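Local coordinates for protein aminotransferase, classes I and II (Silicibacter pomeroyi DSS-3, PDB 3H14) that probably transfers an amino group from L-aspartate to 2-oxoglutarate, giving oxaloacetate and L-glutamate, with pyridoxal 5'-phosphate as cofactor, at residues A[12-17]-A[125-130]; A[140-145]-A[155-160]; A[199-204]-A[212-217]. All coordinates share one frame; numbering follows the deposited sequence.

Contact 1: A[12-17]-A[125-130]; sequences DPFIVM and YPSYRQ
F14, Q130 and D12 carry this meeting of an N-terminal loop with the start of helix 126-134. F14 has its CG beside the backbone N and anti to the carbonyl carbon (chi1 -76°), and the far end of its ring is received by P126 and S127 at the helix start and by Q130, a turn on. CE1 of F14 lies 3.7 Å from CB of P126, the two side chains crossing at about a right angle. The hydroxyl OG of S127 stands at the ring edge, near its plane, 3.5 Å from CZ of F14. Q130 passes F14 in the opposite direction, its CG 4.1 Å from CE1 of F14, with the amide plane turned steeply against the phenyl.

Beyond CG the glutamine bends (chi2 -59°) and presents both ends of its amide to D12. OE1 of Q130 accepts from the backbone N of D12 at 3.0 Å, the donor lying above the carbonyl plane. NE2 of Q130 gives a hydrogen to OD2 of D12 at 3.1 Å; the acceptor stays close to the amide plane, but the carboxylate is entered from above its own plane. A flipped amide would put like against like at both bonds, so this orientation is probably held, and D12 is gripped by main chain and side chain together.

The contact lies at the surface, where the turn from F14 to M17 leads into helix 17-28. The carboxylate of D347 takes the backbone N atoms of I15 and V16, and R129 bonds to its carbonyl. The N-terminal segment thus packs on helix 126-134, whose Y128 rests on strands 117-122 and 164-168 of the large sheet, while I15 and V16 touch strand 340-344 of the four-stranded sheet: it runs between the two sheets' parts of the fold.

Contact 2: A[140-145]-A[155-160]; sequences VDLPTA and ADFAGL
V140 meets L160 methyl to methyl: its CG1, anti to the backbone N (chi1 -180°), lies 3.8 Å from CD1 of L160, and the two side chains lie alongside, pointing opposite ways. D141 points away, to the other face of the sheet. L142 turns back and buries more surface here than any other residue of 140-145. Its CD2 presses on CD1 of L160 at 3.4 Å, tighter than usual for two carbons, and also lies 3.9 Å from the carbonyl O of D156. Its other methyl, CD1, approaches the F157 ring at CD2, 4.3 Å away.

The alternation is that of any beta strand; 138-143 is the outermost strand of the seven-stranded sheet within this chain. It bonds to strand 117-122, and the chain leaves it through the short helix 154-157 to re-enter the sheet at the parallel strand 164-168, a beta-alpha-beta crossover that passes 117-122, the strand between the two, and covers L142; behind, F157 meets L165 and helix 180-192.

From P143 onward the contact turns polar. A water donates to O of P143 at 2.6 Å and to OD1 of D156 at 2.7 Å. T144 brings CG2 to 4.4 Å from OD2 of D156, while its own hydroxyl bonds to A122. At A145 a second water accepts from the backbone N and donates to OD2 of D156, which also takes the backbone N of V153.

Contact 3: A[199-204]-A[212-217]; sequences SDEIYH and AVTALE
From S199 beside A215 (CA atoms 6.4 Å apart) to H204 beside A212, the two segments run in opposite directions, joined by side-chain bonds rather than by backbone pairing. E201 reaches across, CD anti to CA (chi2 -169°), and its carboxylate meets T214 and A215. OE1 of E201 accepts from OG1 of T214 at 2.7 Å through its syn lone pair. OE2 of E201 takes the backbone N of A215 at 2.8 Å, also on the syn side and nearly straight (173°), and on its anti side it accepts from OG of S199 at 2.6 Å. S199 further sets its CB 3.7 Å from CB of A215.

H204 makes the second bridge. CB of A212 stands 3.5 Å from the centroid of the imidazole, a CH-pi contact almost on the ring normal. CB of E201 covers the opposite face, so the ring is sandwiched. A water in the ring plane joins NE2 of H204 to the carbonyl O of V213. ND1 of H204 bonds to the hydroxyl of Y85. The contact thus ties the residues just past strand 196-200 to the loop leading to strand 223-227, beside helix 71-85.

An alanine in place of E201 would probably leave the hydroxyls of S199 and T214 and the N-H of A215 without their shared acceptor in a buried place, while the carbon over H204 would remain. The residue next to E201, D200, has OD1 held by the N-H of I202 in an Asx turn. Three donors converging on one buried carboxylate would probably favour its ionised form and repay part of the cost of burying it just past strand 196-200.

Overall arrangement
Contacts 2 and 3 have strands in the large sheet, and contact 1 lies on a helix packed against it. Contacts 1 and 2, centres about 20 Å apart, are joined by a salt bridge from NH2 of R129 to OD1 of D141 at 3.1 Å. Contacts 1 and 3 are about 23 Å apart between centres, yet OH of Y128 lies 2.6 Å from OD2 of D200, probably a hydrogen bond. Contacts 2 and 3 do not touch, nearest atoms about 12 Å apart. In class I aminotransferases an aspartate at the C-terminal end of the strand corresponding to 196-200 pairs with the cofactor's pyridine nitrogen; D200 is consistent with that role, with Y128 then in the second shell.

Contact 1: A[12-17]-A[125-130]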
loop_
_atom_site.group_PDB
_atom_site.type_symbol
_atom_site.label_atom_id
_atom_site.label_comp_id
_atom_site.label_asym_id
_atom_site.label_seq_id
_atom_site.Cartn_x
_atom_site.Cartn_y
_atom_site.Cartn_z
ATOM N N ASP A 12 -2.156 12.214 -13.669
ATOM C CA ASP A 12 -3.311 12.833 -12.987
ATOM C C ASP A 12 -2.955 13.322 -11.575
ATOM O O ASP A 12 -2.331 12.581 -10.816
ATOM C CB ASP A 12 -4.409 11.791 -12.790
ATOM C CG ASP A 12 -4.963 11.214 -14.088
ATOM O OD1 ASP A 12 -4.944 11.879 -15.150
ATOM O OD2 ASP A 12 -5.476 10.069 -14.011
ATOM N N PRO A 13 -3.389 14.537 -11.193
ATOM C CA PRO A 13 -3.157 15.047 -9.819
ATOM C C PRO A 13 -4.055 14.309 -8.837
ATOM O O PRO A 13 -5.188 13.982 -9.189
ATOM C CB PRO A 13 -3.582 16.506 -9.901
ATOM C CG PRO A 13 -4.620 16.515 -10.937
ATOM C CD PRO A 13 -4.179 15.481 -11.988
ATOM N N PHE A 14 -3.554 14.041 -7.640
ATOM C CA PHE A 14 -4.272 13.214 -6.689
ATOM C C PHE A 14 -5.394 14.004 -6.059
ATOM O O PHE A 14 -5.171 15.080 -5.512
ATOM C CB PHE A 14 -3.331 12.648 -5.629
ATOM C CG PHE A 14 -2.469 11.505 -6.126
ATOM C CD1 PHE A 14 -2.871 10.717 -7.216
ATOM C CD2 PHE A 14 -1.276 11.208 -5.497
ATOM C CE1 PHE A 14 -2.077 9.667 -7.673
ATOM C CE2 PHE A 14 -0.494 10.158 -5.932
ATOM C CZ PHE A 14 -0.895 9.386 -7.027
ATOM N N ILE A 15 -6.598 13.458 -6.164
ATOM C CA ILE A 15 -7.808 14.114 -5.688
ATOM C C ILE A 15 -7.702 14.406 -4.206
ATOM O O ILE A 15 -8.309 15.370 -3.735
ATOM C CB ILE A 15 -9.092 13.252 -5.979
ATOM C CG1 ILE A 15 -9.330 13.092 -7.491
ATOM C CG2 ILE A 15 -10.314 13.827 -5.303
ATOM C CD1 ILE A 15 -9.375 14.401 -8.263
ATOM N N VAL A 16 -6.917 13.597 -3.473
ATOM C CA VAL A 16 -6.804 13.765 -2.016
ATOM C C VAL A 16 -6.128 15.083 -1.605
ATOM O O VAL A 16 -6.210 15.485 -0.442
ATOM C CB VAL A 16 -6.120 12.544 -1.324
ATOM C CG1 VAL A 16 -4.628 12.468 -1.630
ATOM C CG2 VAL A 16 -6.386 12.562 0.205
HETATM N N MSE A 17 -5.503 15.763 -2.570
HETATM C CA MSE A 17 -4.802 17.029 -2.333
HETATM C C MSE A 17 -5.750 18.150 -1.913
HETATM O O MSE A 17 -5.372 19.005 -1.124
HETATM C CB MSE A 17 -4.023 17.451 -3.589
HETATM C CG MSE A 17 -2.953 16.431 -4.040
HETATM SE SE MSE A 17 -1.509 16.267 -2.745
HETATM C CE MSE A 17 -0.828 14.446 -3.082
ATOM N N TYR A 125 -4.079 0.999 -5.372
ATOM C CA TYR A 125 -3.141 2.053 -5.041
ATOM C C TYR A 125 -3.060 3.028 -6.199
ATOM O O TYR A 125 -2.828 2.601 -7.335
ATOM C CB TYR A 125 -1.798 1.401 -4.776
ATOM C CG TYR A 125 -0.677 2.325 -4.394
ATOM C CD1 TYR A 125 -0.832 3.291 -3.422
ATOM C CD2 TYR A 125 0.584 2.172 -4.973
ATOM C CE1 TYR A 125 0.250 4.146 -3.081
ATOM C CE2 TYR A 125 1.641 2.971 -4.617
ATOM C CZ TYR A 125 1.469 3.957 -3.683
ATOM O OH TYR A 125 2.564 4.742 -3.359
ATOM N N PRO A 126 -3.295 4.325 -5.936
ATOM C CA PRO A 126 -3.398 5.290 -7.025
ATOM C C PRO A 126 -2.157 5.404 -7.918
ATOM O O PRO A 126 -2.275 5.727 -9.077
ATOM C CB PRO A 126 -3.668 6.627 -6.282
ATOM C CG PRO A 126 -4.231 6.231 -5.013
ATOM C CD PRO A 126 -3.572 4.967 -4.626
ATOM N N SER A 127 -0.981 5.169 -7.355
ATOM C CA SER A 127 0.249 5.347 -8.088
ATOM C C SER A 127 0.537 4.235 -9.082
ATOM O O SER A 127 1.343 4.448 -9.964
ATOM C CB SER A 127 1.451 5.496 -7.133
ATOM O OG SER A 127 1.424 6.773 -6.509
ATOM N N TYR A 128 -0.093 3.067 -8.964
ATOM C CA TYR A 128 0.193 2.001 -9.932
ATOM C C TYR A 128 -0.057 2.481 -11.344
ATOM O O TYR A 128 0.844 2.369 -12.194
ATOM C CB TYR A 128 -0.673 0.746 -9.750
ATOM C CG TYR A 128 -0.539 -0.089 -8.506
ATOM C CD1 TYR A 128 0.634 -0.167 -7.782
ATOM C CD2 TYR A 128 -1.615 -0.896 -8.102
ATOM C CE1 TYR A 128 0.710 -0.948 -6.660
ATOM C CE2 TYR A 128 -1.534 -1.691 -6.996
ATOM C CZ TYR A 128 -0.376 -1.716 -6.268
ATOM O OH TYR A 128 -0.331 -2.519 -5.150
ATOM N N ARG A 129 -1.274 2.968 -11.622
ATOM C CA ARG A 129 -1.632 3.415 -12.986
ATOM C C ARG A 129 -0.775 4.576 -13.449
ATOM O O ARG A 129 -0.413 4.627 -14.606
ATOM C CB ARG A 129 -3.138 3.726 -13.173
ATOM C CG ARG A 129 -3.663 4.890 -12.352
ATOM C CD ARG A 129 -5.196 5.089 -12.596
ATOM N NE ARG A 129 -5.953 3.972 -12.057
ATOM C CZ ARG A 129 -6.445 3.916 -10.820
ATOM N NH1 ARG A 129 -6.307 4.935 -9.981
ATOM N NH2 ARG A 129 -7.103 2.830 -10.421
ATOM N N GLN A 130 -0.401 5.465 -12.536
ATOM C CA GLN A 130 0.366 6.630 -12.896
ATOM C C GLN A 130 1.825 6.310 -13.235
ATOM O O GLN A 130 2.367 6.857 -14.193
ATOM C CB GLN A 130 0.325 7.708 -11.779
ATOM C CG GLN A 130 -1.089 8.175 -11.353
ATOM C CD GLN A 130 -1.920 8.774 -12.473
ATOM O OE1 GLN A 130 -1.393 9.358 -13.421
ATOM N NE2 GLN A 130 -3.243 8.635 -12.362
#

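Contact 2: A[140-145]-A[155-160]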
loop_
_atom_site.group_PDB
_atom_site.type_symbol
_atom_site.label_atom_id
_atom_site.label_comp_id
_atom_site.label_asym_id
_atom_site.label_seq_id
_atom_site.Cartn_x
_atom_site.Cartn_y
_atom_site.Cartn_z
ATOM N N VAL A 140 -4.066 -1.365 -17.227
ATOM C CA VAL A 140 -5.378 -1.907 -17.568
ATOM C C VAL A 140 -6.083 -2.126 -16.223
ATOM O O VAL A 140 -5.822 -3.083 -15.509
ATOM C CB VAL A 140 -5.281 -3.210 -18.405
ATOM C CG1 VAL A 140 -6.681 -3.761 -18.758
ATOM C CG2 VAL A 140 -4.515 -2.948 -19.714
ATOM N N ASP A 141 -6.974 -1.210 -15.870
ATOM C CA ASP A 141 -7.731 -1.342 -14.626
ATOM C C ASP A 141 -8.713 -2.478 -14.782
ATOM O O ASP A 141 -9.387 -2.577 -15.806
ATOM C CB ASP A 141 -8.472 -0.043 -14.258
ATOM C CG ASP A 141 -7.563 0.994 -13.574
ATOM O OD1 ASP A 141 -6.878 0.643 -12.595
ATOM O OD2 ASP A 141 -7.583 2.169 -13.992
ATOM N N LEU A 142 -8.736 -3.348 -13.782
ATOM C CA LEU A 142 -9.623 -4.479 -13.672
ATOM C C LEU A 142 -10.623 -4.159 -12.553
ATOM O O LEU A 142 -10.282 -4.239 -11.380
ATOM C CB LEU A 142 -8.835 -5.720 -13.289
ATOM C CG LEU A 142 -7.547 -5.997 -14.091
ATOM C CD1 LEU A 142 -6.912 -7.213 -13.547
ATOM C CD2 LEU A 142 -7.886 -6.165 -15.572
ATOM N N PRO A 143 -11.852 -3.794 -12.919
ATOM C CA PRO A 143 -12.893 -3.561 -11.884
ATOM C C PRO A 143 -13.202 -4.825 -11.105
ATOM O O PRO A 143 -13.735 -5.787 -11.653
ATOM C CB PRO A 143 -14.106 -3.070 -12.688
ATOM C CG PRO A 143 -13.548 -2.674 -14.034
ATOM C CD PRO A 143 -12.365 -3.585 -14.280
ATOM N N THR A 144 -12.869 -4.834 -9.827
ATOM C CA THR A 144 -13.082 -5.983 -9.006
ATOM C C THR A 144 -14.458 -5.899 -8.352
ATOM O O THR A 144 -15.063 -4.832 -8.291
ATOM C CB THR A 144 -11.954 -6.097 -7.976
ATOM O OG1 THR A 144 -11.942 -4.909 -7.181
ATOM C CG2 THR A 144 -10.644 -6.195 -8.720
ATOM N N ALA A 145 -14.951 -7.045 -7.917
ATOM C CA ALA A 145 -16.303 -7.189 -7.415
ATOM C C ALA A 145 -16.267 -7.491 -5.923
ATOM O O ALA A 145 -15.344 -8.173 -5.436
ATOM C CB ALA A 145 -17.020 -8.350 -8.192
ATOM N N ALA A 155 -10.966 -14.716 -13.953
ATOM C CA ALA A 155 -11.973 -14.298 -14.928
ATOM C C ALA A 155 -11.906 -12.823 -15.317
ATOM O O ALA A 155 -12.322 -12.442 -16.408
ATOM C CB ALA A 155 -13.439 -14.690 -14.417
ATOM N N ASP A 156 -11.396 -11.985 -14.409
ATOM C CA ASP A 156 -11.239 -10.579 -14.657
ATOM C C ASP A 156 -10.234 -10.249 -15.762
ATOM O O ASP A 156 -10.299 -9.172 -16.349
ATOM C CB ASP A 156 -10.809 -9.865 -13.375
ATOM C CG ASP A 156 -11.935 -9.744 -12.343
ATOM O OD1 ASP A 156 -13.129 -9.580 -12.738
ATOM O OD2 ASP A 156 -11.612 -9.777 -11.148
ATOM N N PHE A 157 -9.298 -11.155 -16.040
ATOM C CA PHE A 157 -8.321 -10.904 -17.106
ATOM C C PHE A 157 -8.194 -12.042 -18.136
ATOM O O PHE A 157 -7.387 -11.963 -19.035
ATOM C CB PHE A 157 -6.962 -10.496 -16.521
ATOM C CG PHE A 157 -6.362 -11.502 -15.592
ATOM C CD1 PHE A 157 -5.538 -12.505 -16.078
ATOM C CD2 PHE A 157 -6.602 -11.448 -14.225
ATOM C CE1 PHE A 157 -4.992 -13.416 -15.247
ATOM C CE2 PHE A 157 -6.045 -12.365 -13.380
ATOM C CZ PHE A 157 -5.236 -13.359 -13.894
ATOM N N ALA A 158 -9.068 -13.035 -18.063
ATOM C CA ALA A 158 -9.122 -14.078 -19.076
ATOM C C ALA A 158 -9.363 -13.537 -20.474
ATOM O O ALA A 158 -8.917 -14.135 -21.459
ATOM C CB ALA A 158 -10.192 -15.156 -18.684
ATOM N N GLY A 159 -10.014 -12.387 -20.586
ATOM C CA GLY A 159 -10.312 -11.805 -21.884
ATOM C C GLY A 159 -9.319 -10.783 -22.385
ATOM O O GLY A 159 -9.532 -10.189 -23.445
ATOM N N LEU A 160 -8.217 -10.621 -21.634
ATOM C CA LEU A 160 -7.302 -9.521 -21.806
ATOM C C LEU A 160 -5.875 -10.023 -22.104
ATOM O O LEU A 160 -5.372 -10.915 -21.438
ATOM C CB LEU A 160 -7.270 -8.667 -20.523
ATOM C CG LEU A 160 -8.579 -7.978 -20.086
ATOM C CD1 LEU A 160 -8.392 -7.156 -18.803
ATOM C CD2 LEU A 160 -9.122 -7.115 -21.192
HETATM O O HOH W 1 -13.416 -7.172 -13.856
HETATM O O HOH W 2 -12.954 -9.308 -8.801
#

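Contact 3: A[199-204]-A[212-217]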
loop_
_atom_site.group_PDB
_atom_site.type_symbol
_atom_site.label_atom_id
_atom_site.label_comp_id
_atom_site.label_asym_id
_atom_site.label_seq_id
_atom_site.Cartn_x
_atom_site.Cartn_y
_atom_site.Cartn_z
ATOM N N SER A 199 3.793 -9.230 -7.017
ATOM C CA SER A 199 3.092 -9.281 -5.742
ATOM C C SER A 199 3.562 -8.132 -4.853
ATOM O O SER A 199 4.737 -8.050 -4.478
ATOM C CB SER A 199 3.344 -10.616 -5.054
ATOM O OG SER A 199 2.623 -10.777 -3.846
ATOM N N ASP A 200 2.620 -7.234 -4.545
ATOM C CA ASP A 200 2.862 -6.080 -3.676
ATOM C C ASP A 200 2.529 -6.544 -2.253
ATOM O O ASP A 200 1.379 -6.845 -1.918
ATOM C CB ASP A 200 2.013 -4.880 -4.144
ATOM C CG ASP A 200 2.139 -3.649 -3.230
ATOM O OD1 ASP A 200 2.606 -3.800 -2.082
ATOM O OD2 ASP A 200 1.737 -2.540 -3.651
ATOM N N GLU A 201 3.559 -6.656 -1.430
ATOM C CA GLU A 201 3.470 -7.228 -0.092
ATOM C C GLU A 201 3.863 -6.148 0.937
ATOM O O GLU A 201 4.221 -6.445 2.077
ATOM C CB GLU A 201 4.322 -8.499 -0.016
ATOM C CG GLU A 201 3.863 -9.504 -1.096
ATOM C CD GLU A 201 4.415 -10.921 -1.025
ATOM O OE1 GLU A 201 5.314 -11.241 -0.191
ATOM O OE2 GLU A 201 3.929 -11.727 -1.870
ATOM N N ILE A 202 3.732 -4.892 0.512
ATOM C CA ILE A 202 4.169 -3.723 1.289
ATOM C C ILE A 202 3.526 -3.668 2.682
ATOM O O ILE A 202 4.169 -3.274 3.655
ATOM C CB ILE A 202 3.943 -2.433 0.423
ATOM C CG1 ILE A 202 5.055 -2.400 -0.638
ATOM C CG2 ILE A 202 3.912 -1.066 1.248
ATOM C CD1 ILE A 202 4.830 -1.467 -1.777
ATOM N N TYR A 203 2.288 -4.126 2.802
ATOM C CA TYR A 203 1.599 -4.067 4.115
ATOM C C TYR A 203 1.716 -5.343 4.953
ATOM O O TYR A 203 1.159 -5.394 6.052
ATOM C CB TYR A 203 0.102 -3.685 3.948
ATOM C CG TYR A 203 -0.103 -2.262 3.519
ATOM C CD1 TYR A 203 -0.188 -1.240 4.472
ATOM C CD2 TYR A 203 -0.201 -1.923 2.168
ATOM C CE1 TYR A 203 -0.355 0.084 4.084
ATOM C CE2 TYR A 203 -0.376 -0.615 1.776
ATOM C CZ TYR A 203 -0.446 0.383 2.755
ATOM O OH TYR A 203 -0.629 1.678 2.405
ATOM N N HIS A 204 2.433 -6.362 4.468
ATOM C CA HIS A 204 2.764 -7.523 5.318
ATOM C C HIS A 204 3.338 -7.107 6.678
ATOM O O HIS A 204 4.155 -6.218 6.762
ATOM C CB HIS A 204 3.733 -8.479 4.619
ATOM C CG HIS A 204 3.083 -9.288 3.540
ATOM N ND1 HIS A 204 3.523 -10.538 3.172
ATOM C CD2 HIS A 204 2.003 -9.024 2.766
ATOM C CE1 HIS A 204 2.752 -11.000 2.197
ATOM N NE2 HIS A 204 1.825 -10.099 1.931
ATOM N N ALA A 212 -0.918 -13.242 6.230
ATOM C CA ALA A 212 -0.491 -12.804 4.906
ATOM C C ALA A 212 0.224 -13.962 4.250
ATOM O O ALA A 212 0.874 -14.769 4.932
ATOM C CB ALA A 212 0.422 -11.567 4.976
ATOM N N VAL A 213 0.037 -14.084 2.938
ATOM C CA VAL A 213 0.686 -15.137 2.159
ATOM C C VAL A 213 1.661 -14.522 1.169
ATOM O O VAL A 213 1.243 -13.824 0.276
ATOM C CB VAL A 213 -0.327 -15.999 1.371
ATOM C CG1 VAL A 213 0.414 -17.118 0.661
ATOM C CG2 VAL A 213 -1.404 -16.580 2.305
ATOM N N THR A 214 2.962 -14.779 1.318
ATOM C CA THR A 214 3.911 -14.307 0.316
ATOM C C THR A 214 3.756 -15.143 -0.943
ATOM O O THR A 214 3.534 -16.343 -0.867
ATOM C CB THR A 214 5.398 -14.291 0.784
ATOM O OG1 THR A 214 6.203 -13.742 -0.262
ATOM C CG2 THR A 214 5.939 -15.667 1.083
ATOM N N ALA A 215 3.826 -14.488 -2.101
ATOM C CA ALA A 215 3.806 -15.176 -3.381
ATOM C C ALA A 215 4.901 -16.228 -3.484
ATOM O O ALA A 215 4.743 -17.198 -4.220
ATOM C CB ALA A 215 3.936 -14.202 -4.515
ATOM N N LEU A 216 5.987 -16.043 -2.737
ATOM C CA LEU A 216 7.086 -17.037 -2.649
ATOM C C LEU A 216 6.665 -18.408 -2.090
ATOM O O LEU A 216 7.316 -19.394 -2.346
ATOM C CB LEU A 216 8.240 -16.455 -1.838
ATOM C CG LEU A 216 8.764 -15.130 -2.421
ATOM C CD1 LEU A 216 9.905 -14.617 -1.595
ATOM C CD2 LEU A 216 9.223 -15.307 -3.857
ATOM N N GLU A 217 5.571 -18.472 -1.351
ATOM C CA GLU A 217 5.021 -19.749 -0.877
ATOM C C GLU A 217 4.389 -20.577 -2.004
ATOM O O GLU A 217 4.098 -21.758 -1.802
ATOM C CB GLU A 217 3.969 -19.519 0.205
ATOM C CG GLU A 217 4.496 -19.031 1.578
ATOM C CD GLU A 217 3.373 -18.767 2.569
ATOM O OE1 GLU A 217 3.143 -17.596 2.969
ATOM O OE2 GLU A 217 2.681 -19.734 2.934
HETATM O O HOH W 3 0.415 -11.336 -0.332
#